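Local coordinates for carbonic anhydrase (Trichomonas vaginalis, PDB 6Y04), which probably catalyses the reversible hydration of carbon dioxide to hydrogencarbonate and a proton, as a zinc-dependent beta-class carbonic anhydrase, at residues Asn65-Thr70 and Arg149-Asn154; Ile91-His96 and Ile161-Leu166. One frame throughout, in Å; residues are numbered along the deposited sequence.

In the fold
Both contacts belong to the alpha/beta core of the beta-class carbonic anhydrase subunit, and their centres lie 11 Å apart. Contact 2 pairs two parallel strands of the central sheet and carries the zinc ligand H96. Contact 1 lies on the face of that sheet that carries I91, I93 and I163, covered by helices 74-85 and 140-152. The side chain of I67 is about 13 Å from the zinc ion, so contact 1 is not in the zinc shell, whereas H96 of contact 2 is. Helix 140-152 leads on to strand 163-168. The contacts touch: R152 NH2 lies 2.6 Å from I161 O, a probable hydrogen bond, and V151 CG1 packs 3.7 Å from I163 CD1.

Contact 1: residues Asn65-Thr70 and Arg149-Asn154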
# COMPACT_ATOMS: atom_id res chain seq x y z
N ASN A 65 -7.32 -2.23 -3.63
CA ASN A 65 -6.38 -1.87 -4.69
C ASN A 65 -7.06 -1.06 -5.80
O ASN A 65 -6.86 -1.34 -6.99
CB ASN A 65 -5.68 -3.10 -5.27
CG ASN A 65 -6.65 -4.18 -5.70
OD1 ASN A 65 -7.06 -5.02 -4.89
ND2 ASN A 65 -7.04 -4.17 -6.97
N GLY A 66 -7.85 -0.06 -5.41
CA GLY A 66 -8.71 0.64 -6.35
C GLY A 66 -8.19 2.03 -6.70
O GLY A 66 -7.70 2.76 -5.84
N ILE A 67 -8.28 2.36 -7.99
CA ILE A 67 -8.16 3.73 -8.46
C ILE A 67 -9.49 4.07 -9.14
O ILE A 67 -9.80 3.53 -10.20
CB ILE A 67 -6.97 3.91 -9.42
CG1 ILE A 67 -5.65 3.46 -8.80
CG2 ILE A 67 -6.89 5.33 -9.95
CD1 ILE A 67 -5.37 1.97 -8.96
N TRP A 68 -10.27 4.93 -8.49
CA TRP A 68 -11.54 5.36 -9.05
C TRP A 68 -11.44 6.80 -9.54
O TRP A 68 -12.32 7.27 -10.26
CB TRP A 68 -12.68 5.15 -8.04
CG TRP A 68 -12.40 5.63 -6.65
CD1 TRP A 68 -11.93 4.87 -5.61
CD2 TRP A 68 -12.57 6.96 -6.12
NE1 TRP A 68 -11.80 5.64 -4.48
CE2 TRP A 68 -12.18 6.93 -4.76
CE3 TRP A 68 -13.01 8.18 -6.66
CZ2 TRP A 68 -12.23 8.06 -3.94
CZ3 TRP A 68 -13.05 9.30 -5.86
CH2 TRP A 68 -12.66 9.24 -4.51
N THR A 69 -10.35 7.48 -9.16
CA THR A 69 -10.16 8.90 -9.46
C THR A 69 -9.20 9.07 -10.63
O THR A 69 -8.31 8.23 -10.84
CB THR A 69 -9.63 9.65 -8.22
OG1 THR A 69 -9.73 11.05 -8.49
CG2 THR A 69 -8.20 9.31 -7.87
N THR A 70 -9.38 10.16 -11.38
CA THR A 70 -8.38 10.59 -12.35
C THR A 70 -7.67 11.85 -11.86
O THR A 70 -6.89 12.46 -12.60
CB THR A 70 -8.94 10.70 -13.78
OG1 THR A 70 -9.76 11.87 -13.86
CG2 THR A 70 -9.69 9.47 -14.24
N ARG A 149 -8.46 1.38 -16.12
CA ARG A 149 -8.96 2.46 -16.96
C ARG A 149 -8.61 3.81 -16.35
O ARG A 149 -8.17 4.71 -17.06
CB ARG A 149 -10.47 2.31 -17.21
CG ARG A 149 -10.98 3.18 -18.35
CD ARG A 149 -12.49 3.40 -18.32
NE ARG A 149 -13.02 3.33 -16.96
CZ ARG A 149 -13.50 4.36 -16.26
NH1 ARG A 149 -13.57 5.57 -16.79
NH2 ARG A 149 -13.94 4.16 -15.03
N CYS A 150 -8.79 3.95 -15.03
CA CYS A 150 -8.61 5.23 -14.36
C CYS A 150 -7.14 5.65 -14.33
O CYS A 150 -6.85 6.84 -14.38
CB CYS A 150 -9.22 5.25 -12.96
SG CYS A 150 -11.03 5.35 -12.97
N VAL A 151 -6.23 4.68 -14.24
CA VAL A 151 -4.82 4.99 -14.32
C VAL A 151 -4.49 5.44 -15.74
O VAL A 151 -3.79 6.43 -15.94
CB VAL A 151 -3.94 3.81 -13.84
CG1 VAL A 151 -2.45 4.15 -13.92
CG2 VAL A 151 -4.30 3.38 -12.43
N ARG A 152 -5.02 4.71 -16.73
CA ARG A 152 -4.80 5.01 -18.14
C ARG A 152 -5.21 6.45 -18.47
O ARG A 152 -4.44 7.19 -19.07
CB ARG A 152 -5.49 3.96 -19.02
CG ARG A 152 -5.39 4.20 -20.53
CD ARG A 152 -4.06 4.81 -20.96
NE ARG A 152 -2.96 3.86 -21.09
CZ ARG A 152 -1.71 4.09 -20.70
NH1 ARG A 152 -1.37 5.23 -20.12
NH2 ARG A 152 -0.79 3.16 -20.89
N GLU A 153 -6.41 6.84 -18.04
CA GLU A 153 -7.01 8.12 -18.40
C GLU A 153 -6.50 9.23 -17.50
O GLU A 153 -6.94 10.37 -17.63
CB GLU A 153 -8.53 8.02 -18.40
CG GLU A 153 -9.08 7.43 -19.69
CD GLU A 153 -10.45 6.78 -19.63
OE1 GLU A 153 -11.26 7.16 -18.76
OE2 GLU A 153 -10.70 5.88 -20.46
N ASN A 154 -5.57 8.90 -16.59
CA ASN A 154 -4.96 9.90 -15.73
C ASN A 154 -4.02 10.76 -16.58
O ASN A 154 -3.10 10.24 -17.21
CB ASN A 154 -4.28 9.30 -14.50
CG ASN A 154 -3.92 10.33 -13.45
OD1 ASN A 154 -3.19 11.27 -13.73
ND2 ASN A 154 -4.41 10.16 -12.23
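The contact joins the loop between strand 57-61 and helix 74-85 to the C-terminal end of helix 140-152. Its centre is C150, whose CB points at the loop. The C150 CB lies 3.3 Å from I67 O and also approaches T69 O. C150 SG is anti to its own carbonyl carbon (chi1 -75°), which turns the sulfur toward the loop backbone. There SG lies 3.5 Å from I67 O. The side of the cysteine is thus lined by loop carbonyls.

I67 supplies the apolar half. Its CG2 is anti to the backbone N and meets C150 CB at 3.8 Å. Its CG1 and CD1 branch reaches V151 CG2, with CG1 to CG2 at 3.9 Å. The two side chains cross obliquely. V151 CG2 is the one atom of V151 that meets I67, and it touches CB, CG1, CG2 and CD1 of the isoleucine. I67 also leans on I75 and V76 of helix 74-85, and its backbone N is hydrogen-bonded to S147 OG.

At the far end, T70 CG2 rests 3.9 Å from C150 O. N154 ND2 comes to 3.4 Å of T70 O, but the angle is too poor for a hydrogen bond. N154 is held elsewhere: ND2 bonds to G71 O and OD1 to L156 N. Just past the helix end, E153 OE1 makes a salt bridge with R149 NH1 of the last turn (3.4 Å); its hydrogen bond is weak.

The arrangement belongs to the alpha/beta fold of the beta-class carbonic anhydrase subunit, where the loop leading into helix 74-85 packs on the C-terminal turn of helix 140-152.

Contact 2: residues Ile91-His96 and Ile161-Leu166; sequences IFIMGH and IPIHGL. With ZN (zinc ion), chain C.
Five backbone hydrogen bonds zip the strands together in parallel register, I91 beside I163 through M94 beside L166. I91 O accepts H164 N at 2.8 Å, nearly along the C=O axis, and I93 O accepts L166 N in the carbonyl plane. I93 N donates to H164 O from above the carbonyl plane. The last bond, G95 N to L166 O, is the most bent, at 138°.

On one face F92 and H164 lie side by side in an offset stack, centroids 4.4 Å apart and planes at 29°. H164 CD2 sits over the F92 ring, 3.4 Å from CE2. The imidazole is fixed from outside: NE2 bonds to E90 OE1 and ND1 to G181 N. F92 CD2 also meets L166 CD1 at 3.8 Å. On the other face I93 CD1 packs on I163 CG2 at 3.6 Å.

Beyond G95, the C-terminal end of strand 90-96 carries H96, whose NE2 binds zinc at 2.0 Å. C37, C99 and a water complete the site.

These are neighbouring parallel strands of the central sheet of the beta-class carbonic anhydrase fold, linked through helices that include 140-152. Strand 32-36 flanks 90-96, and 175-179 runs antiparallel beside 163-168. The isoleucine face is covered by helices 74-85 and 140-152. On the F92 face, I7 and L4 of the second subunit pack on F92 and L166.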
# COMPACT_ATOMS: atom_id res chain seq x y z
N ILE A 91 3.08 -0.79 -15.12
CA ILE A 91 2.26 -0.87 -13.92
C ILE A 91 1.37 -2.11 -14.01
O ILE A 91 0.67 -2.31 -15.00
CB ILE A 91 1.43 0.41 -13.71
CG1 ILE A 91 2.30 1.66 -13.57
CG2 ILE A 91 0.47 0.26 -12.54
CD1 ILE A 91 1.53 2.97 -13.68
N PHE A 92 1.41 -2.93 -12.96
CA PHE A 92 0.50 -4.06 -12.82
C PHE A 92 -0.48 -3.79 -11.68
O PHE A 92 -0.06 -3.60 -10.53
CB PHE A 92 1.28 -5.33 -12.52
CG PHE A 92 2.22 -5.75 -13.61
CD1 PHE A 92 3.44 -5.11 -13.78
CD2 PHE A 92 1.89 -6.78 -14.48
CE1 PHE A 92 4.31 -5.49 -14.80
CE2 PHE A 92 2.75 -7.16 -15.50
CZ PHE A 92 3.96 -6.52 -15.65
N ILE A 93 -1.77 -3.77 -12.00
CA ILE A 93 -2.81 -3.69 -10.98
C ILE A 93 -3.40 -5.08 -10.75
O ILE A 93 -3.96 -5.69 -11.66
CB ILE A 93 -3.86 -2.63 -11.35
CG1 ILE A 93 -3.21 -1.24 -11.42
CG2 ILE A 93 -5.03 -2.65 -10.38
CD1 ILE A 93 -3.88 -0.31 -12.39
N MET A 94 -3.26 -5.57 -9.51
CA MET A 94 -3.56 -6.95 -9.20
C MET A 94 -4.59 -7.04 -8.07
O MET A 94 -4.26 -6.85 -6.89
CB MET A 94 -2.29 -7.71 -8.81
CG MET A 94 -2.56 -9.15 -8.45
SD MET A 94 -1.07 -10.15 -8.42
CE MET A 94 -0.26 -9.46 -6.98
N GLY A 95 -5.84 -7.33 -8.45
CA GLY A 95 -6.92 -7.57 -7.52
C GLY A 95 -6.98 -9.04 -7.11
O GLY A 95 -6.17 -9.84 -7.56
N HIS A 96 -7.94 -9.39 -6.26
CA HIS A 96 -8.04 -10.76 -5.79
C HIS A 96 -9.49 -11.14 -5.55
O HIS A 96 -10.31 -10.29 -5.21
CB HIS A 96 -7.16 -10.98 -4.56
CG HIS A 96 -7.66 -10.30 -3.33
ND1 HIS A 96 -8.26 -10.99 -2.30
CD2 HIS A 96 -7.68 -8.99 -2.96
CE1 HIS A 96 -8.61 -10.16 -1.35
NE2 HIS A 96 -8.27 -8.92 -1.73
N ILE A 161 3.45 4.14 -20.90
CA ILE A 161 3.61 3.27 -19.74
C ILE A 161 2.46 2.26 -19.76
O ILE A 161 1.32 2.61 -19.45
CB ILE A 161 3.65 4.07 -18.42
CG1 ILE A 161 4.80 5.09 -18.36
CG2 ILE A 161 3.60 3.16 -17.20
CD1 ILE A 161 6.18 4.50 -18.17
N PRO A 162 2.69 0.98 -20.14
CA PRO A 162 1.64 -0.04 -20.07
C PRO A 162 1.04 -0.23 -18.68
O PRO A 162 1.75 -0.20 -17.68
CB PRO A 162 2.34 -1.32 -20.55
CG PRO A 162 3.82 -1.02 -20.48
CD PRO A 162 3.95 0.47 -20.69
N ILE A 163 -0.29 -0.41 -18.65
CA ILE A 163 -1.01 -0.73 -17.43
C ILE A 163 -1.75 -2.05 -17.60
O ILE A 163 -2.70 -2.13 -18.40
CB ILE A 163 -1.96 0.41 -17.03
CG1 ILE A 163 -1.21 1.75 -16.97
CG2 ILE A 163 -2.63 0.09 -15.70
CD1 ILE A 163 -2.07 2.92 -17.34
N HIS A 164 -1.32 -3.05 -16.83
CA HIS A 164 -1.86 -4.40 -16.88
C HIS A 164 -2.82 -4.64 -15.71
O HIS A 164 -2.73 -3.99 -14.68
CB HIS A 164 -0.75 -5.46 -16.87
CG HIS A 164 0.43 -5.11 -17.72
ND1 HIS A 164 0.46 -5.35 -19.06
CD2 HIS A 164 1.61 -4.53 -17.41
CE1 HIS A 164 1.61 -4.94 -19.55
NE2 HIS A 164 2.34 -4.43 -18.56
N GLY A 165 -3.71 -5.61 -15.90
CA GLY A 165 -4.63 -6.02 -14.86
C GLY A 165 -4.51 -7.51 -14.60
O GLY A 165 -4.58 -8.31 -15.53
N LEU A 166 -4.32 -7.86 -13.32
CA LEU A 166 -4.18 -9.25 -12.91
C LEU A 166 -5.17 -9.55 -11.80
O LEU A 166 -5.59 -8.66 -11.06
CB LEU A 166 -2.75 -9.49 -12.43
CG LEU A 166 -1.63 -9.15 -13.42
CD1 LEU A 166 -0.27 -9.43 -12.81
CD2 LEU A 166 -1.79 -9.91 -14.72
ZN ZN C . -8.95 -7.24 -0.79
O HOH W 1 -9.63 -7.42 1.08